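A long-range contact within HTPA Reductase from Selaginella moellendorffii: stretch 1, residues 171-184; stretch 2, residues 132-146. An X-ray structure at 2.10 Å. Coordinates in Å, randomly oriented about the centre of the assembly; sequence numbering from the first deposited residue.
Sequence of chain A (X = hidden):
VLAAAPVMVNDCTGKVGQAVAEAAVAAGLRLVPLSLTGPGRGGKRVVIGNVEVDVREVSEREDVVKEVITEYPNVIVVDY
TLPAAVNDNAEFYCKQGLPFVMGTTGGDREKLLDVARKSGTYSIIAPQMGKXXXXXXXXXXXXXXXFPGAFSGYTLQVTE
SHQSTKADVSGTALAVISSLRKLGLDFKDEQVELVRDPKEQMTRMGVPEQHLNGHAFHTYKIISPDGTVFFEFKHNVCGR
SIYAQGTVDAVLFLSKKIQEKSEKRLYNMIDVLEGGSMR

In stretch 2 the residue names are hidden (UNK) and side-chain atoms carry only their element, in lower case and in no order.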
# COMPACT_ATOMS: atom_id res chain seq x y z
N GLY A 171 5.47 17.59 -0.52
CA GLY A 171 6.32 16.73 -1.36
C GLY A 171 5.90 15.25 -1.36
O GLY A 171 6.06 14.54 -2.36
N THR A 172 5.37 14.82 -0.21
CA THR A 172 4.81 13.49 -0.04
C THR A 172 3.55 13.32 -0.92
O THR A 172 3.46 12.35 -1.65
CB THR A 172 4.48 13.22 1.46
OG1 THR A 172 5.67 13.26 2.23
CG2 THR A 172 3.82 11.90 1.64
N ALA A 173 2.61 14.26 -0.86
CA ALA A 173 1.42 14.25 -1.72
C ALA A 173 1.79 14.22 -3.19
O ALA A 173 1.25 13.41 -3.95
CB ALA A 173 0.49 15.42 -1.43
N LEU A 174 2.76 15.04 -3.58
CA LEU A 174 3.16 15.08 -4.98
C LEU A 174 3.76 13.78 -5.44
O LEU A 174 3.55 13.38 -6.58
CB LEU A 174 4.19 16.18 -5.25
CG LEU A 174 3.77 17.64 -5.08
CD1 LEU A 174 4.99 18.51 -5.35
CD2 LEU A 174 2.63 17.95 -6.02
N ALA A 175 4.55 13.15 -4.59
CA ALA A 175 5.16 11.87 -4.95
C ALA A 175 4.09 10.76 -5.07
O ALA A 175 4.15 9.92 -5.97
CB ALA A 175 6.23 11.48 -3.95
N VAL A 176 3.10 10.78 -4.20
CA VAL A 176 2.03 9.79 -4.27
C VAL A 176 1.17 10.04 -5.53
O VAL A 176 0.90 9.10 -6.28
CB VAL A 176 1.19 9.74 -2.97
CG1 VAL A 176 -0.06 8.86 -3.14
CG2 VAL A 176 2.04 9.25 -1.81
N ILE A 177 0.81 11.30 -5.79
CA ILE A 177 0.07 11.68 -7.02
C ILE A 177 0.82 11.21 -8.25
O ILE A 177 0.24 10.64 -9.16
CB ILE A 177 -0.20 13.17 -7.09
CG1 ILE A 177 -1.26 13.55 -6.05
CG2 ILE A 177 -0.70 13.58 -8.46
CD1 ILE A 177 -1.10 14.95 -5.51
N SER A 178 2.13 11.41 -8.27
CA SER A 178 2.93 10.90 -9.38
C SER A 178 2.79 9.37 -9.62
O SER A 178 2.84 8.89 -10.76
CB SER A 178 4.38 11.25 -9.16
OG SER A 178 5.17 10.36 -9.91
N SER A 179 2.70 8.61 -8.55
CA SER A 179 2.47 7.17 -8.66
C SER A 179 1.05 6.92 -9.16
O SER A 179 0.86 6.11 -10.04
CB SER A 179 2.71 6.45 -7.32
OG SER A 179 4.10 6.49 -7.07
N LEU A 180 0.09 7.65 -8.63
CA LEU A 180 -1.31 7.53 -9.01
C LEU A 180 -1.55 7.81 -10.50
O LEU A 180 -2.44 7.17 -11.10
CB LEU A 180 -2.19 8.39 -8.12
CG LEU A 180 -2.30 7.89 -6.67
CD1 LEU A 180 -2.92 8.94 -5.74
CD2 LEU A 180 -3.09 6.56 -6.61
N ARG A 181 -0.73 8.69 -11.10
CA ARG A 181 -0.74 8.91 -12.54
C ARG A 181 -0.27 7.70 -13.32
O ARG A 181 -0.80 7.44 -14.40
CB ARG A 181 0.14 10.11 -12.94
CG ARG A 181 -0.47 11.43 -12.56
CD ARG A 181 0.15 12.62 -13.29
NE ARG A 181 -0.26 13.82 -12.57
CZ ARG A 181 0.48 14.51 -11.72
NH1 ARG A 181 1.77 14.18 -11.49
NH2 ARG A 181 -0.07 15.56 -11.11
N LYS A 182 0.73 6.99 -12.82
CA LYS A 182 1.17 5.78 -13.49
C LYS A 182 0.11 4.67 -13.42
O LYS A 182 0.11 3.79 -14.25
CB LYS A 182 2.48 5.29 -12.91
CG LYS A 182 3.60 6.25 -13.16
CD LYS A 182 4.95 5.59 -13.01
CE LYS A 182 6.06 6.65 -13.13
NZ LYS A 182 7.34 6.12 -13.68
N LEU A 183 -0.77 4.74 -12.42
CA LEU A 183 -1.91 3.85 -12.28
C LEU A 183 -3.11 4.27 -13.15
O LEU A 183 -4.19 3.60 -13.13
CB LEU A 183 -2.28 3.73 -10.80
CG LEU A 183 -1.26 2.96 -9.95
CD1 LEU A 183 -1.46 3.27 -8.46
CD2 LEU A 183 -1.35 1.46 -10.20
N GLY A 184 -2.93 5.36 -13.91
CA GLY A 184 -3.87 5.78 -14.93
C GLY A 184 -4.80 6.88 -14.48
O GLY A 184 -5.77 7.17 -15.18
N UNK A 132 7.47 5.60 8.37
CA UNK A 132 6.24 4.88 7.97
C UNK A 132 5.59 5.56 6.78
O UNK A 132 4.99 4.88 5.91
c UNK A 132 5.71 3.81 10.24
c UNK A 132 6.84 4.36 11.13
c UNK A 132 5.26 4.77 9.15
o UNK A 132 7.13 5.57 11.09
n UNK A 132 7.46 3.48 11.93
N UNK A 133 5.67 6.88 6.75
CA UNK A 133 5.21 7.65 5.59
C UNK A 133 6.10 7.34 4.38
O UNK A 133 5.57 7.12 3.26
c UNK A 133 3.98 9.42 6.91
c UNK A 133 5.08 9.16 5.89
c UNK A 133 4.74 9.92 4.61
N UNK A 134 7.42 7.25 4.58
CA UNK A 134 8.33 6.90 3.49
C UNK A 134 7.98 5.50 2.90
O UNK A 134 8.03 5.32 1.67
c UNK A 134 10.72 6.33 2.84
c UNK A 134 10.24 8.32 4.29
c UNK A 134 9.81 6.91 3.92
N UNK A 135 7.67 4.54 3.77
CA UNK A 135 7.35 3.17 3.32
C UNK A 135 6.10 3.12 2.46
O UNK A 135 6.07 2.35 1.46
c UNK A 135 7.19 2.22 4.51
N UNK A 136 5.07 3.88 2.86
CA UNK A 136 3.82 3.96 2.12
C UNK A 136 4.03 4.57 0.75
O UNK A 136 3.53 4.06 -0.26
c UNK A 136 1.32 6.49 1.69
c UNK A 136 0.74 4.13 1.58
c UNK A 136 -0.64 5.75 0.45
c UNK A 136 -0.36 4.43 0.79
c UNK A 136 0.19 6.79 0.91
c UNK A 136 1.59 5.16 2.04
c UNK A 136 2.78 4.79 2.88
N UNK A 137 4.78 5.68 0.72
CA UNK A 137 5.10 6.37 -0.52
C UNK A 137 5.79 5.42 -1.47
O UNK A 137 5.44 5.36 -2.66
c UNK A 137 5.10 8.71 0.35
c UNK A 137 5.96 7.64 -0.27
c UNK A 137 6.59 8.17 -1.56
N UNK A 138 6.74 4.66 -0.96
CA UNK A 138 7.60 3.89 -1.83
C UNK A 138 6.92 2.61 -2.31
O UNK A 138 7.28 2.09 -3.41
c UNK A 138 8.90 3.56 -1.14
N UNK A 139 5.96 2.14 -1.51
CA UNK A 139 5.13 1.01 -1.88
C UNK A 139 4.26 1.40 -3.04
O UNK A 139 4.28 0.71 -4.07
c UNK A 139 4.24 0.59 -0.72
N UNK A 140 3.51 2.51 -2.87
CA UNK A 140 2.63 3.01 -3.90
C UNK A 140 3.37 3.15 -5.21
O UNK A 140 2.80 2.81 -6.23
c UNK A 140 -1.05 3.97 -4.31
s UNK A 140 -0.43 3.30 -2.77
c UNK A 140 0.98 4.36 -2.48
c UNK A 140 2.02 4.35 -3.55
N UNK A 141 4.62 3.60 -5.20
CA UNK A 141 5.37 3.75 -6.43
C UNK A 141 5.79 2.44 -7.10
O UNK A 141 5.84 2.32 -8.36
o UNK A 141 9.16 3.59 -7.08
o UNK A 141 9.68 5.72 -7.62
c UNK A 141 6.61 4.63 -6.19
c UNK A 141 7.34 5.06 -7.47
c UNK A 141 8.84 4.78 -7.39
N UNK A 142 6.16 1.48 -6.26
CA UNK A 142 6.49 0.16 -6.77
C UNK A 142 5.23 -0.44 -7.41
O UNK A 142 5.26 -0.87 -8.58
c UNK A 142 7.04 -0.76 -5.68
c UNK A 142 8.45 -0.32 -5.30
c UNK A 142 7.09 -2.19 -6.18
c UNK A 142 8.87 -0.83 -3.94
N UNK A 143 4.15 -0.42 -6.65
CA UNK A 143 2.84 -0.89 -7.12
C UNK A 143 2.47 -0.23 -8.47
O UNK A 143 2.09 -0.90 -9.41
c UNK A 143 -1.42 0.61 -5.94
c UNK A 143 1.76 -0.58 -6.07
c UNK A 143 0.46 -1.29 -6.30
s UNK A 143 -0.70 -0.35 -7.30
N UNK A 144 2.65 1.08 -8.54
CA UNK A 144 2.34 1.87 -9.72
C UNK A 144 3.13 1.46 -10.95
O UNK A 144 2.53 1.36 -12.05
c UNK A 144 2.60 3.31 -9.44
N UNK A 145 4.42 1.16 -10.78
CA UNK A 145 5.24 0.70 -11.90
C UNK A 145 4.93 -0.75 -12.36
O UNK A 145 4.90 -1.03 -13.55
c UNK A 145 7.09 2.32 -11.68
c UNK A 145 8.87 4.01 -11.48
c UNK A 145 8.55 2.53 -11.35
n UNK A 145 9.99 4.50 -10.62
c UNK A 145 6.71 0.87 -11.57
N UNK A 146 4.72 -1.64 -11.41
CA UNK A 146 4.26 -2.99 -11.66
C UNK A 146 2.90 -3.08 -12.37
O UNK A 146 2.76 -3.95 -13.20
c UNK A 146 4.12 -6.05 -9.32
n UNK A 146 3.77 -7.34 -9.44
o UNK A 146 4.35 -5.52 -8.22
c UNK A 146 4.13 -3.78 -10.36
c UNK A 146 4.20 -5.26 -10.60
O HOH W 1 4.78 7.30 -4.42

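Position 132 carries three carbons, the third bearing one oxygen and one nitrogen; out of reach of stretch 1, it is Gln132. Position 133 has one carbon carrying two more, a fork packed on the methyl of Thr172: Val133, a compact branched side chain whose CG1 sits 3.7 Å from Thr172 CG2. Position 134 repeats the fork, but its CA-to-CB bond points away: Val134. Position 135, a single carbon out of reach, is Ala135.

At position 136 one carbon leads to a ring of six carbons, with no hydroxyl, lying against Val176: Phe136. Its CA-to-CB bond points sideways, yet the long apolar side chain comes nearer at its end, bringing CE2 to 4.1 Å from Val176 CG2. Position 137 is another three-carbon fork, touching Thr172, Ala175 and Val176: Val137. Its CG2 lies 3.7 Å from Thr172 CG2 and 3.8 Å from Val176 CG2, while CG1 lies 4.1 Å from Ala175 CB, so both branches are used.

Positions 138 and 139 each have one carbon and no contact: Ala138 and Ala139. Position 140 is an unbranched chain of two carbons, sulfur and a carbon, touching Ser179, Leu180 and Leu183: Met140. Its flexible chain is folded, all three chi angles in m, and its CE lies 4.0 Å from Leu180 CD2 and 4.2 Å from Leu183 CD1.

Position 141 has three carbons, the third carrying two oxygens, and lies close to Ser179: Glu141. Ser179 OG lies 3.1 Å from Glu141 CA; the charged end leads away from the apolar contact. Position 142 has four carbons forked at the first, one arm two carbons long, its CA-to-CB bond pointing away: Ile142. Position 143 again shows two carbons, sulfur and a carbon, against Leu183: Met143. Its CA-to-CB bond is sideways, but the long apolar chain brings SD to 3.5 Å from Leu183 CD2.

Position 144 has one carbon, against Ser179, Lys182 and Leu183: Ala144. Its small CB lies 3.4 Å from Ser179 O, suiting a close approach. Position 145 has four carbons in a row ending in nitrogen, near Lys182: Lys145. Its NZ forms a salt bridge with Glu141 OE2 at 3.3 Å. Position 146, three carbons ending in oxygen and nitrogen without contact, is Gln146.

The helices run nearly parallel, at 17°, with axes 8.2 Å apart. No direct hydrogen bond joins them; apolar packing dominates, and small Ser179 and Ala144 accommodate close backbones. One water bridges the helices, its oxygen 2.7 Å from Val137 O, to which it donates, and 2.9 Å from Ser179 OG.

Stretch 2, residues 132-146: QVVAFVAAMEIMAKQ
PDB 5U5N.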